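Local coordinates for protein nitrophorin Cim l NP (PDB 2IMQ) that binds heme b through a proximal cysteine and delivers nitric oxide to the host during feeding, which causes vasodilation, at residues R175-A180 with F198-K203; Y148-R153 with K208-W213; Q112-G117 with T133-D138. All blocks are in the same frame, centred on the assembly; numbering follows the deposited sequence.

Contact 1 of 3, residues R175-A180 with F198-K203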
ATOM      1  N   ARG A 175      -7.773 -10.809   6.259  1.00 11.29           N
ATOM      2  CA  ARG A 175      -8.190 -11.895   5.364  1.00 11.94           C
ATOM      3  C   ARG A 175      -9.710 -12.054   5.398  1.00 11.90           C
ATOM      4  O   ARG A 175     -10.394 -11.374   6.138  1.00 12.44           O
ATOM      5  CB  ARG A 175      -7.487 -13.192   5.726  1.00 13.37           C
ATOM      6  CG  ARG A 175      -5.946 -13.099   5.693  1.00 13.57           C
ATOM      7  CD  ARG A 175      -5.464 -12.971   4.271  1.00 14.21           C
ATOM      8  NE  ARG A 175      -4.026 -13.001   4.096  1.00 14.63           N
ATOM      9  CZ  ARG A 175      -3.262 -11.920   3.998  1.00 14.15           C
ATOM     10  NH1 ARG A 175      -3.782 -10.704   4.133  1.00 12.82           N
ATOM     11  NH2 ARG A 175      -1.976 -12.052   3.784  1.00 16.10           N
ATOM     12  N   VAL A 176     -10.193 -12.946   4.547  1.00 12.74           N
ATOM     13  CA  VAL A 176     -11.599 -13.256   4.500  1.00 12.25           C
ATOM     14  C   VAL A 176     -11.846 -14.447   5.394  1.00 13.27           C
ATOM     15  O   VAL A 176     -11.315 -15.535   5.147  1.00 14.52           O
ATOM     16  CB  VAL A 176     -11.991 -13.527   3.033  1.00 13.45           C
ATOM     17  CG1 VAL A 176     -13.362 -14.171   2.906  1.00 15.39           C
ATOM     18  CG2 VAL A 176     -11.984 -12.235   2.198  1.00 13.92           C
ATOM     19  N   GLU A 177     -12.674 -14.254   6.401  1.00 12.45           N
ATOM     20  CA  GLU A 177     -12.921 -15.244   7.418  1.00 13.52           C
ATOM     21  C   GLU A 177     -14.181 -16.056   7.068  1.00 13.99           C
ATOM     22  O   GLU A 177     -15.223 -15.918   7.677  1.00 16.01           O
ATOM     23  CB  GLU A 177     -13.049 -14.542   8.763  1.00 14.85           C
ATOM     24  CG  GLU A 177     -12.950 -15.509   9.925  1.00 17.25           C
ATOM     25  CD  GLU A 177     -12.838 -14.877  11.273  1.00 18.31           C
ATOM     26  OE1 GLU A 177     -12.313 -13.748  11.372  1.00 19.41           O
ATOM     27  OE2 GLU A 177     -13.258 -15.573  12.245  1.00 23.01           O
ATOM     28  N   THR A 178     -14.038 -16.933   6.098  1.00 13.78           N
ATOM     29  CA  THR A 178     -14.997 -17.977   5.799  1.00 13.99           C
ATOM     30  C   THR A 178     -14.244 -19.095   5.132  1.00 13.80           C
ATOM     31  O   THR A 178     -13.041 -19.027   4.883  1.00 15.09           O
ATOM     32  CB  THR A 178     -16.142 -17.445   4.929  1.00 15.24           C
ATOM     33  OG1 THR A 178     -17.192 -18.410   4.837  1.00 15.32           O
ATOM     34  CG2 THR A 178     -15.734 -17.086   3.522  1.00 16.50           C
ATOM     35  N   ASN A 179     -14.941 -20.178   4.816  1.00 13.14           N
ATOM     36  CA  ASN A 179     -14.279 -21.284   4.177  1.00 13.15           C
ATOM     37  C   ASN A 179     -14.089 -21.031   2.690  1.00 12.59           C
ATOM     38  O   ASN A 179     -14.740 -20.180   2.088  1.00 12.89           O
ATOM     39  CB  ASN A 179     -15.040 -22.593   4.447  1.00 13.39           C
ATOM     40  CG  ASN A 179     -16.399 -22.563   3.815  1.00 13.19           C
ATOM     41  OD1 ASN A 179     -16.511 -22.754   2.603  1.00 13.82           O
ATOM     42  ND2 ASN A 179     -17.417 -22.360   4.610  1.00 14.17           N
ATOM     43  N   ALA A 180     -13.182 -21.787   2.112  1.00 13.38           N
ATOM     44  CA  ALA A 180     -12.795 -21.596   0.731  1.00 13.68           C
ATOM     45  C   ALA A 180     -13.929 -21.890  -0.228  1.00 13.52           C
ATOM     46  O   ALA A 180     -14.037 -21.294  -1.285  1.00 14.50           O
ATOM     47  CB  ALA A 180     -11.592 -22.384   0.363  1.00 16.03           C
ATOM     48  N   PHE A 198     -17.312 -10.918   5.036  1.00 13.04           N
ATOM     49  CA  PHE A 198     -16.454 -11.823   5.833  1.00 13.63           C
ATOM     50  C   PHE A 198     -15.036 -11.275   5.985  1.00 13.34           C
ATOM     51  O   PHE A 198     -14.237 -11.862   6.704  1.00 13.95           O
ATOM     52  CB  PHE A 198     -16.423 -13.201   5.191  1.00 14.85           C
ATOM     53  CG  PHE A 198     -17.764 -13.805   5.090  1.00 15.30           C
ATOM     54  CD1 PHE A 198     -18.452 -13.819   3.895  1.00 15.31           C
ATOM     55  CD2 PHE A 198     -18.370 -14.358   6.202  1.00 16.23           C
ATOM     56  CE1 PHE A 198     -19.710 -14.349   3.816  1.00 17.19           C
ATOM     57  CE2 PHE A 198     -19.647 -14.919   6.082  1.00 18.83           C
ATOM     58  CZ  PHE A 198     -20.290 -14.889   4.910  1.00 17.75           C
ATOM     59  N   ASP A 199     -14.708 -10.177   5.317  1.00 12.31           N
ATOM     60  CA  ASP A 199     -13.414  -9.597   5.413  1.00 12.43           C
ATOM     61  C   ASP A 199     -13.194  -9.031   6.820  1.00 11.97           C
ATOM     62  O   ASP A 199     -14.080  -8.493   7.453  1.00 13.76           O
ATOM     63  CB  ASP A 199     -13.264  -8.494   4.338  1.00 12.50           C
ATOM     64  CG  ASP A 199     -11.959  -7.781   4.466  1.00 12.75           C
ATOM     65  OD1 ASP A 199     -10.917  -8.289   3.964  1.00 13.28           O
ATOM     66  OD2 ASP A 199     -11.905  -6.640   5.016  1.00 12.61           O
ATOM     67  N   GLN A 200     -11.942  -9.146   7.265  1.00 12.62           N
ATOM     68  CA  GLN A 200     -11.594  -8.791   8.670  1.00 12.51           C
ATOM     69  C   GLN A 200     -11.331  -7.310   8.925  1.00 12.27           C
ATOM     70  O   GLN A 200     -11.171  -6.930  10.057  1.00 13.71           O
ATOM     71  CB  GLN A 200     -10.411  -9.635   9.116  1.00 12.14           C
ATOM     72  CG  GLN A 200     -10.729 -11.102   9.274  1.00 12.93           C
ATOM     73  CD  GLN A 200      -9.554 -11.980   9.415  1.00 13.62           C
ATOM     74  OE1 GLN A 200      -8.487 -11.736   8.848  1.00 13.12           O
ATOM     75  NE2 GLN A 200      -9.769 -13.107  10.089  1.00 16.48           N
ATOM     76  N   LEU A 201     -11.337  -6.447   7.913  1.00 12.83           N
ATOM     77  CA  LEU A 201     -11.039  -5.044   8.192  1.00 12.92           C
ATOM     78  C   LEU A 201     -12.067  -4.487   9.154  1.00 13.21           C
ATOM     79  O   LEU A 201     -11.728  -3.763  10.090  1.00 13.82           O
ATOM     80  CB  LEU A 201     -10.936  -4.236   6.907  1.00 13.64           C
ATOM     81  CG  LEU A 201     -10.575  -2.749   7.143  1.00 15.29           C
ATOM     82  CD1 LEU A 201      -9.224  -2.627   7.795  1.00 17.59           C
ATOM     83  CD2 LEU A 201     -10.599  -2.052   5.793  1.00 16.60           C
ATOM     84  N   LYS A 202     -13.345  -4.792   8.971  1.00 14.55           N
ATOM     85  CA  LYS A 202     -14.349  -4.280   9.892  1.00 15.40           C
ATOM     86  C   LYS A 202     -14.179  -4.789  11.300  1.00 15.74           C
ATOM     87  O   LYS A 202     -14.510  -4.103  12.243  1.00 17.18           O
ATOM     88  CB  LYS A 202     -15.746  -4.639   9.390  1.00 18.36           C
ATOM     89  CG  LYS A 202     -16.044  -6.085   9.323  1.00 20.69           C
ATOM     90  CD  LYS A 202     -17.516  -6.389   8.876  1.00 23.17           C
ATOM     91  CE  LYS A 202     -17.713  -6.119   7.425  1.00 22.96           C
ATOM     92  NZ  LYS A 202     -16.683  -6.656   6.436  1.00 20.29           N
ATOM     93  N   LYS A 203     -13.661  -6.002  11.425  1.00 15.41           N
ATOM     94  CA  LYS A 203     -13.338  -6.581  12.761  1.00 16.29           C
ATOM     95  C   LYS A 203     -12.184  -5.856  13.402  1.00 15.25           C
ATOM     96  O   LYS A 203     -12.255  -5.510  14.587  1.00 17.45           O
ATOM     97  CB  LYS A 203     -13.012  -8.051  12.632  1.00 17.24           C
ATOM     98  CG  LYS A 203     -14.145  -8.899  12.062  1.00 20.43           C
ATOM     99  CD  LYS A 203     -13.672 -10.393  12.047  1.00 24.67           C
ATOM    100  CE  LYS A 203     -14.672 -11.308  11.482  1.00 29.59           C
ATOM    101  NZ  LYS A 203     -15.736 -11.395  12.507  1.00 33.62           N
TER

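Contact 2 of 3, residues Y148-R153 with K208-W213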
ATOM      1  N   TYR A 148      -3.306  -8.260  12.980  1.00 13.03           N
ATOM      2  CA  TYR A 148      -3.418  -7.229  11.938  1.00 12.43           C
ATOM      3  C   TYR A 148      -2.191  -6.293  12.004  1.00 13.24           C
ATOM      4  O   TYR A 148      -1.653  -5.991  13.048  1.00 15.18           O
ATOM      5  CB  TYR A 148      -4.714  -6.464  12.092  1.00 13.27           C
ATOM      6  CG  TYR A 148      -5.942  -7.365  12.102  1.00 13.73           C
ATOM      7  CD1 TYR A 148      -6.786  -7.434  13.204  1.00 14.24           C
ATOM      8  CD2 TYR A 148      -6.207  -8.211  11.059  1.00 13.84           C
ATOM      9  CE1 TYR A 148      -7.872  -8.289  13.237  1.00 14.75           C
ATOM     10  CE2 TYR A 148      -7.285  -9.090  11.096  1.00 14.31           C
ATOM     11  CZ  TYR A 148      -8.119  -9.112  12.157  1.00 13.87           C
ATOM     12  OH  TYR A 148      -9.144 -10.002  12.175  1.00 15.72           O
ATOM     13  N   ALA A 149      -1.804  -5.786  10.825  1.00 13.98           N
ATOM     14  CA  ALA A 149      -0.620  -4.967  10.676  1.00 13.65           C
ATOM     15  C   ALA A 149      -0.922  -3.500  10.995  1.00 14.54           C
ATOM     16  O   ALA A 149      -0.784  -2.600  10.175  1.00 15.89           O
ATOM     17  CB  ALA A 149      -0.021  -5.143   9.304  1.00 14.40           C
ATOM     18  N   TYR A 150      -1.328  -3.277  12.227  1.00 16.08           N
ATOM     19  CA  TYR A 150      -1.578  -1.966  12.771  1.00 16.78           C
ATOM     20  C   TYR A 150      -0.690  -1.750  14.010  1.00 17.70           C
ATOM     21  O   TYR A 150      -0.500  -2.669  14.815  1.00 19.40           O
ATOM     22  CB  TYR A 150      -3.026  -1.788  13.212  1.00 17.79           C
ATOM     23  CG  TYR A 150      -3.348  -0.397  13.707  1.00 17.63           C
ATOM     24  CD1 TYR A 150      -3.636   0.584  12.819  1.00 17.98           C
ATOM     25  CD2 TYR A 150      -3.357  -0.092  15.061  1.00 19.25           C
ATOM     26  CE1 TYR A 150      -3.903   1.862  13.244  1.00 18.58           C
ATOM     27  CE2 TYR A 150      -3.633   1.163  15.498  1.00 20.42           C
ATOM     28  CZ  TYR A 150      -3.941   2.152  14.598  1.00 20.46           C
ATOM     29  OH  TYR A 150      -4.193   3.450  15.014  1.00 21.46           O
ATOM     30  N   ASP A 151      -0.151  -0.548  14.150  1.00 17.99           N
ATOM     31  CA  ASP A 151       0.427  -0.101  15.387  1.00 18.90           C
ATOM     32  C   ASP A 151       0.137   1.390  15.447  1.00 19.19           C
ATOM     33  O   ASP A 151       0.211   2.114  14.444  1.00 18.77           O
ATOM     34  CB  ASP A 151       1.930  -0.367  15.329  1.00 19.28           C
ATOM     35  CG  ASP A 151       2.648  -0.135  16.654  1.00 22.99           C
ATOM     36  OD1 ASP A 151       2.793   1.028  17.040  1.00 25.95           O
ATOM     37  OD2 ASP A 151       3.093  -1.086  17.323  1.00 28.18           O
ATOM     38  N   THR A 152      -0.109   1.891  16.655  1.00 19.60           N
ATOM     39  CA  THR A 152      -0.542   3.303  16.773  1.00 21.61           C
ATOM     40  C   THR A 152       0.592   4.218  16.374  1.00 21.00           C
ATOM     41  O   THR A 152       0.339   5.319  15.950  1.00 21.16           O
ATOM     42  CB  THR A 152      -1.007   3.623  18.185  1.00 22.93           C
ATOM     43  OG1 THR A 152       0.011   3.202  19.077  1.00 28.84           O
ATOM     44  CG2 THR A 152      -2.233   2.855  18.517  1.00 24.22           C
ATOM     45  N   ARG A 153       1.844   3.775  16.506  1.00 19.37           N
ATOM     46  CA  ARG A 153       2.998   4.577  16.124  1.00 20.75           C
ATOM     47  C   ARG A 153       3.090   4.848  14.641  1.00 19.92           C
ATOM     48  O   ARG A 153       3.791   5.733  14.204  1.00 21.49           O
ATOM     49  CB  ARG A 153       4.286   3.888  16.557  1.00 20.45           C
ATOM     50  CG  ARG A 153       4.465   3.816  18.098  1.00 23.18           C
ATOM     51  CD  ARG A 153       5.643   2.975  18.454  1.00 24.26           C
ATOM     52  NE  ARG A 153       5.344   1.545  18.326  1.00 25.00           N
ATOM     53  CZ  ARG A 153       6.220   0.562  18.541  1.00 27.39           C
ATOM     54  NH1 ARG A 153       7.449   0.849  18.943  1.00 29.26           N
ATOM     55  NH2 ARG A 153       5.866  -0.702  18.391  1.00 27.27           N
ATOM     56  N   LYS A 208     -10.835  -1.121  17.315  1.00 21.88           N
ATOM     57  CA  LYS A 208     -10.173   0.174  17.333  1.00 22.38           C
ATOM     58  C   LYS A 208      -8.812   0.235  16.646  1.00 22.08           C
ATOM     59  O   LYS A 208      -7.938   1.069  16.926  1.00 24.98           O
ATOM     60  CB  LYS A 208     -10.158   0.785  18.778  1.00 24.53           C
ATOM     61  CG  LYS A 208     -11.536   0.810  19.420  1.00 28.66           C
ATOM     62  CD  LYS A 208     -12.525   1.508  18.533  1.00 32.16           C
ATOM     63  CE  LYS A 208     -13.815   1.857  19.188  1.00 33.31           C
ATOM     64  NZ  LYS A 208     -14.718   2.519  18.202  1.00 38.16           N
ATOM     65  N   LEU A 209      -8.675  -0.614  15.653  1.00 18.09           N
ATOM     66  CA  LEU A 209      -7.516  -0.550  14.771  1.00 18.70           C
ATOM     67  C   LEU A 209      -8.033   0.101  13.476  1.00 18.74           C
ATOM     68  O   LEU A 209      -9.207  -0.003  13.080  1.00 22.90           O
ATOM     69  CB  LEU A 209      -6.987  -1.962  14.580  1.00 17.20           C
ATOM     70  CG  LEU A 209      -6.745  -2.841  15.849  1.00 18.11           C
ATOM     71  CD1 LEU A 209      -6.166  -4.199  15.475  1.00 21.30           C
ATOM     72  CD2 LEU A 209      -5.855  -2.211  16.880  1.00 18.80           C
ATOM     73  N   PHE A 210      -7.170   0.860  12.847  1.00 18.70           N
ATOM     74  CA  PHE A 210      -7.517   1.521  11.592  1.00 20.23           C
ATOM     75  C   PHE A 210      -8.740   2.424  11.795  1.00 20.96           C
ATOM     76  O   PHE A 210      -9.533   2.602  10.851  1.00 20.59           O
ATOM     77  CB  PHE A 210      -7.702   0.527  10.426  1.00 17.93           C
ATOM     78  CG  PHE A 210      -6.504  -0.323  10.145  1.00 15.46           C
ATOM     79  CD1 PHE A 210      -6.499  -1.683  10.463  1.00 16.78           C
ATOM     80  CD2 PHE A 210      -5.389   0.211   9.564  1.00 17.78           C
ATOM     81  CE1 PHE A 210      -5.368  -2.423  10.198  1.00 18.89           C
ATOM     82  CE2 PHE A 210      -4.299  -0.562   9.306  1.00 18.55           C
ATOM     83  CZ  PHE A 210      -4.285  -1.847   9.637  1.00 18.86           C
ATOM     84  N   ASP A 211      -8.858   3.004  13.022  1.00 23.45           N
ATOM     85  CA  ASP A 211      -9.967   3.848  13.433  1.00 23.71           C
ATOM     86  C   ASP A 211     -10.127   4.986  12.463  1.00 21.94           C
ATOM     87  O   ASP A 211      -9.207   5.768  12.344  1.00 24.10           O
ATOM     88  CB  ASP A 211      -9.770   4.423  14.862  1.00 26.35           C
ATOM     89  CG  ASP A 211     -11.036   4.937  15.449  1.00 28.14           C
ATOM     90  OD1 ASP A 211     -11.197   4.890  16.675  1.00 39.96           O
ATOM     91  OD2 ASP A 211     -11.976   5.384  14.750  1.00 39.28           O
ATOM     92  N   GLY A 212     -11.283   5.118  11.763  1.00 20.76           N
ATOM     93  CA  GLY A 212     -11.505   6.285  10.917  1.00 20.60           C
ATOM     94  C   GLY A 212     -10.868   6.271   9.544  1.00 18.44           C
ATOM     95  O   GLY A 212     -10.980   7.247   8.814  1.00 21.23           O
ATOM     96  N   TRP A 213     -10.182   5.184   9.220  1.00 17.24           N
ATOM     97  CA  TRP A 213      -9.558   5.019   7.926  1.00 16.86           C
ATOM     98  C   TRP A 213     -10.572   4.435   6.978  1.00 18.04           C
ATOM     99  O   TRP A 213     -11.400   3.592   7.357  1.00 21.63           O
ATOM    100  CB  TRP A 213      -8.353   4.141   8.034  1.00 16.72           C
ATOM    101  CG  TRP A 213      -7.156   4.713   8.750  1.00 15.19           C
ATOM    102  CD1 TRP A 213      -6.951   4.758  10.095  1.00 16.34           C
ATOM    103  CD2 TRP A 213      -6.011   5.297   8.143  1.00 15.17           C
ATOM    104  NE1 TRP A 213      -5.762   5.376  10.368  1.00 16.75           N
ATOM    105  CE2 TRP A 213      -5.155   5.701   9.172  1.00 15.80           C
ATOM    106  CE3 TRP A 213      -5.616   5.495   6.817  1.00 16.39           C
ATOM    107  CZ2 TRP A 213      -3.915   6.255   8.929  1.00 17.37           C
ATOM    108  CZ3 TRP A 213      -4.424   6.092   6.554  1.00 17.03           C
ATOM    109  CH2 TRP A 213      -3.545   6.450   7.596  1.00 15.45           C
TER
HETATM  110  O   HOH W   1      -6.991   3.007  15.345  1.00 29.56           O

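Contact 3 of 3, residues Q112-G117 with T133-D138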
ATOM      1  N   GLN A 112      13.589  -9.701  15.579  1.00 32.18           N
ATOM      2  CA  GLN A 112      14.216  -9.932  14.299  1.00 32.00           C
ATOM      3  C   GLN A 112      13.914  -8.818  13.294  1.00 30.43           C
ATOM      4  O   GLN A 112      14.369  -8.869  12.157  1.00 31.54           O
ATOM      5  CB  GLN A 112      13.748 -11.274  13.724  1.00 31.23           C
ATOM      6  CG  GLN A 112      14.295 -12.482  14.454  1.00 34.87           C
ATOM      7  CD  GLN A 112      14.123 -13.747  13.643  1.00 36.09           C
ATOM      8  OE1 GLN A 112      14.616 -13.853  12.502  1.00 42.06           O
ATOM      9  NE2 GLN A 112      13.409 -14.700  14.204  1.00 40.58           N
ATOM     10  N   LYS A 113      13.115  -7.842  13.721  1.00 30.22           N
ATOM     11  CA  LYS A 113      12.776  -6.683  12.897  1.00 30.17           C
ATOM     12  C   LYS A 113      12.069  -7.078  11.592  1.00 28.18           C
ATOM     13  O   LYS A 113      12.261  -6.405  10.591  1.00 27.42           O
ATOM     14  CB  LYS A 113      14.000  -5.824  12.502  1.00 30.45           C
ATOM     15  CG  LYS A 113      14.976  -5.349  13.599  1.00 34.10           C
ATOM     16  CD  LYS A 113      16.314  -4.817  12.994  1.00 34.69           C
ATOM     17  CE  LYS A 113      17.014  -5.851  12.069  1.00 37.95           C
ATOM     18  NZ  LYS A 113      16.817  -7.271  12.483  1.00 40.67           N
ATOM     19  N   LYS A 114      11.251  -8.137  11.633  1.00 26.14           N
ATOM     20  CA  LYS A 114      10.488  -8.593  10.448  1.00 26.25           C
ATOM     21  C   LYS A 114       9.107  -7.995  10.336  1.00 24.20           C
ATOM     22  O   LYS A 114       8.535  -8.012   9.253  1.00 25.80           O
ATOM     23  CB  LYS A 114      10.353 -10.096  10.430  1.00 27.56           C
ATOM     24  CG  LYS A 114      11.686 -10.817  10.199  1.00 30.77           C
ATOM     25  CD  LYS A 114      11.520 -11.871   9.115  1.00 36.35           C
ATOM     26  CE  LYS A 114      10.772 -13.099   9.579  1.00 37.50           C
ATOM     27  NZ  LYS A 114      10.606 -14.097   8.478  1.00 39.47           N
ATOM     28  N   SER A 115       8.555  -7.500  11.420  1.00 22.24           N
ATOM     29  CA  SER A 115       7.212  -6.912  11.445  1.00 20.34           C
ATOM     30  C   SER A 115       7.249  -5.485  11.991  1.00 19.52           C
ATOM     31  O   SER A 115       8.160  -5.118  12.763  1.00 22.39           O
ATOM     32  CB  SER A 115       6.285  -7.773  12.295  1.00 20.67           C
ATOM     33  OG  SER A 115       6.094  -9.051  11.698  1.00 21.80           O
ATOM     34  N   GLY A 116       6.310  -4.668  11.558  1.00 19.17           N
ATOM     35  CA  GLY A 116       6.199  -3.297  11.978  1.00 18.25           C
ATOM     36  C   GLY A 116       5.720  -2.485  10.806  1.00 17.29           C
ATOM     37  O   GLY A 116       4.773  -2.893  10.146  1.00 18.34           O
ATOM     38  N   GLY A 117       6.367  -1.357  10.564  1.00 17.62           N
ATOM     39  CA  GLY A 117       6.021  -0.560   9.463  1.00 16.63           C
ATOM     40  C   GLY A 117       6.958   0.597   9.260  1.00 17.90           C
ATOM     41  O   GLY A 117       7.967   0.777   9.987  1.00 19.72           O
ATOM     42  N   THR A 133       3.357   2.037   5.285  1.00 14.27           N
ATOM     43  CA  THR A 133       3.171   0.596   5.014  1.00 14.22           C
ATOM     44  C   THR A 133       3.467  -0.220   6.280  1.00 14.42           C
ATOM     45  O   THR A 133       4.154   0.262   7.189  1.00 16.41           O
ATOM     46  CB  THR A 133       4.007   0.127   3.799  1.00 15.29           C
ATOM     47  OG1 THR A 133       3.534  -1.160   3.339  1.00 15.20           O
ATOM     48  CG2 THR A 133       5.444  -0.016   4.085  1.00 16.00           C
ATOM     49  N   SER A 134       2.963  -1.446   6.350  1.00 14.30           N
ATOM     50  CA  SER A 134       3.137  -2.254   7.523  1.00 13.98           C
ATOM     51  C   SER A 134       3.106  -3.709   7.150  1.00 14.43           C
ATOM     52  O   SER A 134       2.640  -4.097   6.068  1.00 16.18           O
ATOM     53  CB  SER A 134       2.081  -1.912   8.541  1.00 15.42           C
ATOM     54  OG  SER A 134       0.772  -2.175   8.013  1.00 15.52           O
ATOM     55  N   ARG A 135       3.565  -4.519   8.082  1.00 14.30           N
ATOM     56  CA  ARG A 135       3.708  -5.968   7.839  1.00 15.85           C
ATOM     57  C   ARG A 135       3.620  -6.670   9.175  1.00 16.91           C
ATOM     58  O   ARG A 135       4.313  -6.291  10.129  1.00 18.20           O
ATOM     59  CB  ARG A 135       5.064  -6.265   7.190  1.00 18.64           C
ATOM     60  CG  ARG A 135       5.370  -7.675   6.831  1.00 19.36           C
ATOM     61  CD  ARG A 135       5.720  -8.585   7.938  1.00 23.55           C
ATOM     62  NE  ARG A 135       6.417  -9.731   7.385  1.00 24.53           N
ATOM     63  CZ  ARG A 135       6.792 -10.762   8.102  1.00 24.56           C
ATOM     64  NH1 ARG A 135       6.594 -10.733   9.400  1.00 25.18           N
ATOM     65  NH2 ARG A 135       7.399 -11.793   7.526  1.00 27.63           N
ATOM     66  N   MET A 136       2.748  -7.648   9.274  1.00 16.21           N
ATOM     67  CA  MET A 136       2.614  -8.439  10.496  1.00 17.53           C
ATOM     68  C   MET A 136       2.472  -9.902  10.092  1.00 17.55           C
ATOM     69  O   MET A 136       1.878 -10.230   9.058  1.00 20.26           O
ATOM     70  CB  MET A 136       1.406  -8.023  11.272  1.00 17.56           C
ATOM     71  CG  MET A 136       1.307  -8.585  12.658  1.00 19.57           C
ATOM     72  SD  MET A 136       2.666  -8.087  13.685  1.00 27.77           S
ATOM     73  CE  MET A 136       2.338  -6.332  13.875  1.00 33.29           C
ATOM     74  N   SER A 137       2.969 -10.790  10.959  1.00 20.14           N
ATOM     75  CA  SER A 137       2.826 -12.247  10.800  1.00 20.71           C
ATOM     76  C   SER A 137       1.601 -12.754  11.541  1.00 18.50           C
ATOM     77  O   SER A 137       1.233 -12.175  12.543  1.00 22.45           O
ATOM     78  CB  SER A 137       4.091 -12.956  11.355  1.00 22.82           C
ATOM     79  OG  SER A 137       4.205 -12.822  12.738  1.00 32.04           O
ATOM     80  N   ASP A 138       1.017 -13.841  11.118  1.00 18.58           N
ATOM     81  CA  ASP A 138      -0.072 -14.442  11.828  1.00 19.40           C
ATOM     82  C   ASP A 138       0.293 -14.814  13.232  1.00 18.10           C
ATOM     83  O   ASP A 138      -0.544 -14.792  14.096  1.00 18.80           O
ATOM     84  CB  ASP A 138      -0.485 -15.719  11.095  1.00 19.52           C
ATOM     85  CG  ASP A 138      -1.470 -15.471  10.015  1.00 24.49           C
ATOM     86  OD1 ASP A 138      -1.855 -14.329   9.791  1.00 23.66           O
ATOM     87  OD2 ASP A 138      -2.020 -16.392   9.401  1.00 30.89           O
TER

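Contact 1 of 3, residues R175-A180 with F198-K203
Gln200 OE1 accepts two hydrogen bonds, one from Arg175 N at 2.8 Å, tilted 28° from the carbonyl plane, and one from Lys147 NZ of a neighbouring loop. The other end of the same amide points NE2 at Glu177 OE1, 2.9 Å away and nearly straight at 174°; the acceptor lies in the amide plane, but the carboxylate is met from above its own plane, the two planes being 81° apart. Two backbone bonds, Gln200 N to Arg175 O and Glu177 N to Phe198 O, flank the single bridge of Val176 with Asp199. Lys203 crosses Glu177 at about a right angle; its CE comes to 3.4 Å from Glu177 OE1, while the ammonium stays beyond salt-bridge distance. Thr178 CB sits over one face of the Phe198 ring, 4.2 Å from its centroid, and Val176 CG1 rests on Phe198 CB. Asp199 OD2 caps Leu201 N at the start of helix 201-206, and its OD1 forms a salt bridge with Arg244. With both ends of its amide engaged, Gln200 is fixed in rotation and ties the loop before helix 180-188 to the turn leading into helix 201-206.

Contact 2 of 3, residues Y148-R153 with K208-W213
Tyr150 sets the edge of its ring against the face of Phe210 in a T-shaped pair, centroids 5.0 Å apart and planes at 69°. CD1 of the tyrosine does the touching, 3.7 Å from Phe210 CD2 and offset toward the rim of the phenylalanine. Tyr150 CB lies over the same Phe210 ring as a CH-pi contact. Tyr150 CG is anti to its backbone N (chi1 -176°), and the ring beyond it lies against both Leu209 and Phe210.

Over one face of the Tyr150 ring stand Leu209 CA, above the centre and 4.2 Å from the centroid, and Phe210 N, nearer the rim and 3.4 Å from Tyr150 CE1. Leu209 CB lies over this face too. Apolar contacts come from the two branches of Leu209: its CD2 reaches Tyr150 CD2 at 3.7 Å, and its CD1 meets the edge of the Tyr148 ring at Tyr148 CD1.

The polar link is a water. It donates to Lys208 O at 2.7 Å, accepts from Asp211 N and donates weakly to Tyr150 OH, whose stronger partner is Asp155 OD2; Trp213 NE1 donates to the same carboxylate oxygen.

Trp168 joins the cluster, meeting Phe210 and Trp213 edge-to-face and Tyr150 at a shallow angle between planes. The contact is thus a buried aromatic core in which a loop following the Schellman end of helix 201-206 packs against the loop before strand 165-169. The geometry is consistent with apolar and ring-edge packing as its main cohesion, and the buried Tyr150 hydroxyl is satisfied by Asp155 and, weakly, by the water.

Contact 3 of 3, residues Q112-G117 with T133-D138
The open end of the beta hairpin formed by strands 116-124 and 127-135 brings Gly116 opposite Arg135 as an antiparallel hydrogen-bonded pair. Gly116 N donates to Arg135 O and Arg135 N to Gly116 O, both at 2.9 Å. Next to it Gly117 and Ser134 form a non-hydrogen-bonded pair, their CA atoms 3.9 Å apart. This approach is close: Gly117 CA comes to 3.1 Å from Thr133 O of the partner strand, where a CB would clash. Gly116 lacks a CB for a different reason, since at its backbone angles one would be jammed against the carbonyl oxygen of its own preceding residue.

The side chain of Arg135 runs alongside Lys114 and Ser115. CG is anti to the backbone N (chi1 -178°) and the chain bends at chi2, bringing Arg135 CD to 3.2 Å from Lys114 O. That oxygen, which accepts from Thr83 OG1, lies over one face of the guanidinium, while Ser115 OG lies at its edge, near the plane, accepting from Arg135 NH1 at 2.9 Å. The bond is bent, 137° at the hydrogen. Ser115 OG also pairs with Asp140 OD1, so the hydroxyl links the arginine to an acidic residue further along the chain. Lys114 points the same way as Arg135, and Lys114 NZ lies 4.1 Å from Arg135 NH2, a like-charge approach. Met136 SD packs on Ser115 CB at 3.9 Å.

Ser134 OG bonds Ala149 O and Trp168 NE1, while Thr133 OG1 bonds Ile169 O, at the end of strand 165-169. Along its other edge, strand 116-124 pairs with strand 103-108, Gly117 bonding Val107, and Thr133 and Arg135 rest on strands 39-46 and 84-91 of the second sheet.

Overall arrangement
Contact 2 joins the other two within the two-sheet beta-sandwich of this DNase I-like family member. Its centre lies about 17 Å from that of contact 1 and about 14 Å from that of contact 3. Contact 1 is nested within the chain loop that contact 2 closes, and they meet where Gln200 CB lies 3.3 Å from Tyr148 OH and where Leu201 packs on Phe210. Toward contact 3, Ala149 O and Ser134 OG are 2.7 Å apart, and Ala149 also packs on Met136. Contacts 1 and 3 do not touch, their nearest atoms being about 6 Å apart. All three lie away from the heme-binding Cys60; the Thr133 side chain of contact 3 is about 11 Å from the bound heme.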